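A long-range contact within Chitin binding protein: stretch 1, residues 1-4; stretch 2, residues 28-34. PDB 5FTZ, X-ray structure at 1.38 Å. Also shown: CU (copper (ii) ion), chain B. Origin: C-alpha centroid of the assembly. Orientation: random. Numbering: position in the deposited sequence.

Stretch 1 (1-4) HGYT
Stretch 2 28-34: EPQSVEG

The chain begins at a metal: H1 binds the copper(II) ion through both its terminal amine and its ring, with N at 2.2 Å and ND1 at 1.9 Å from CU, and one further ligand atom comes from elsewhere in the structure. This chelate requires ND1 to turn back toward the terminal N, which chi1 of -71° (m) and chi2 of 61° achieve. The same residue packs against stretch 2; no two residues that touch across the contact are fewer than 26 positions apart.

The register is set by G2 and Q30, whose CA atoms are 4.1 Å apart. Residues 2-4 form an extended strand, with phi/psi of 176/180 at G2, -157/168 at Y3 and -90/137 at T4. Opposing them is a compact turn: P29 (-62/-20), Q30 (-69/-6) and S31 (-104/16), followed by V32 (-87/78) and the strand residues E33 and G34. S31 N donates to E28 O at 3.1 Å, and S31 OG donates to E28 OE1 at 2.8 Å, so both backbone and side chain tie the turn to E28; E33 N also donates to S31 O at 2.9 Å, a weak bond.

A single direct hydrogen bond joins the stretches. G2 N donates to Q30 O at 3.1 Å, but the 132° angle at hydrogen makes it weak. The same carbonyl receives a CA-H...O contact, with H1 CA 3.4 Å from Q30 O and 120° at hydrogen. Water 1 adds a second link: it donates to G2 O at 2.9 Å and to P29 O at 2.7 Å, and accepts from V32 N at 3.0 Å. It thus bridges two carbonyls, G2 O and P29 O, which stand 4.3 Å apart and cannot bond to each other directly.

Y3 points its CA-to-CB bond toward the turn, with chi1 51° (p) and chi2 84°. Its CE2 lies 3.8 Å from CG of P29, an apolar contact with a proline ring in the C-gamma endo pucker, and its CD2 comes within 3.7 Å of Q30 N. The phenol OH is hydrogen-bonded elsewhere in the structure.

Q30 meets H1 through aliphatic carbons, CG of Q30 lying 3.9 Å from CB of H1; chi1 71° (p), chi2 -90° (m) and chi3 21° lead the amide end away. The imidazole has S31 OG at its edge, 3.9 Å from CD2. E33, extended at chi1 -172° (t) and chi2 175° (t), brings OE1 to 3.8 Å from H1 CE1, a packing contact. Together these contacts bury 314 Å², summed over both stretches.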

# COMPACT_ATOMS: atom_id res chain seq x y z
N HIS A 1 7.80 9.02 -11.32
CA HIS A 1 8.48 10.07 -12.15
C HIS A 1 7.52 10.66 -13.13
O HIS A 1 6.81 9.97 -13.86
CB HIS A 1 9.75 9.54 -12.82
CG HIS A 1 10.87 9.31 -11.85
ND1 HIS A 1 10.79 8.41 -10.81
CD2 HIS A 1 12.08 9.89 -11.72
CE1 HIS A 1 11.89 8.44 -10.08
NE2 HIS A 1 12.69 9.33 -10.62
N GLY A 2 7.43 11.99 -13.10
CA GLY A 2 6.52 12.71 -13.96
C GLY A 2 6.51 14.18 -13.67
O GLY A 2 7.14 14.64 -12.72
N TYR A 3 5.70 14.91 -14.44
CA TYR A 3 5.61 16.37 -14.30
C TYR A 3 4.25 16.79 -14.86
O TYR A 3 3.63 16.07 -15.64
CB TYR A 3 6.75 17.06 -15.10
CG TYR A 3 6.87 16.62 -16.51
CD1 TYR A 3 6.08 17.17 -17.51
CD2 TYR A 3 7.71 15.59 -16.86
CE1 TYR A 3 6.09 16.68 -18.81
CE2 TYR A 3 7.81 15.12 -18.18
CZ TYR A 3 6.99 15.67 -19.15
OH TYR A 3 7.02 15.29 -20.48
N THR A 4 3.89 18.02 -14.61
CA THR A 4 2.68 18.56 -15.22
C THR A 4 3.02 19.22 -16.55
O THR A 4 4.00 19.99 -16.67
CB THR A 4 2.01 19.60 -14.32
OG1 THR A 4 3.03 20.41 -13.79
CG2 THR A 4 1.23 18.96 -13.16
N GLU A 28 15.77 15.61 -17.98
CA GLU A 28 15.01 14.73 -17.07
C GLU A 28 13.97 15.49 -16.28
O GLU A 28 13.98 15.49 -15.07
CB GLU A 28 15.91 13.98 -16.11
CG GLU A 28 16.90 14.82 -15.33
CD GLU A 28 17.74 13.94 -14.45
OE1 GLU A 28 17.19 13.06 -13.72
OE2 GLU A 28 18.96 14.13 -14.47
N PRO A 29 13.01 16.10 -17.01
CA PRO A 29 12.00 16.90 -16.31
C PRO A 29 11.13 16.10 -15.36
O PRO A 29 10.53 16.67 -14.45
CB PRO A 29 11.15 17.47 -17.43
CG PRO A 29 11.34 16.49 -18.56
CD PRO A 29 12.79 16.12 -18.44
N GLN A 30 11.08 14.78 -15.53
CA GLN A 30 10.37 13.86 -14.63
C GLN A 30 10.92 13.68 -13.25
O GLN A 30 10.30 12.98 -12.44
CB GLN A 30 10.20 12.50 -15.33
CG GLN A 30 11.53 11.73 -15.46
CD GLN A 30 12.33 12.00 -16.70
OE1 GLN A 30 12.17 13.01 -17.38
NE2 GLN A 30 13.21 11.06 -17.03
N SER A 31 12.08 14.23 -12.94
CA SER A 31 12.89 13.77 -11.79
C SER A 31 12.82 14.69 -10.57
O SER A 31 13.62 14.56 -9.66
CB SER A 31 14.35 13.63 -12.19
OG SER A 31 14.43 12.64 -13.19
N VAL A 32 11.83 15.60 -10.49
CA VAL A 32 11.79 16.58 -9.37
C VAL A 32 11.04 15.99 -8.18
O VAL A 32 9.89 16.29 -7.91
CB VAL A 32 11.21 17.93 -9.84
CG1 VAL A 32 11.31 18.96 -8.77
CG2 VAL A 32 11.92 18.41 -11.09
N GLU A 33 11.77 15.14 -7.46
CA GLU A 33 11.29 14.30 -6.36
C GLU A 33 11.88 14.79 -5.08
O GLU A 33 13.10 14.96 -4.97
CB GLU A 33 11.70 12.84 -6.63
CG GLU A 33 11.11 11.86 -5.67
CD GLU A 33 11.42 10.41 -6.02
OE1 GLU A 33 12.40 10.17 -6.72
OE2 GLU A 33 10.62 9.51 -5.64
N GLY A 34 11.05 14.91 -4.05
CA GLY A 34 11.55 15.27 -2.72
C GLY A 34 10.70 14.64 -1.65
O GLY A 34 9.80 13.86 -1.97
CU CU B . 9.14 7.64 -10.17
O HOH W 1 9.35 16.33 -12.08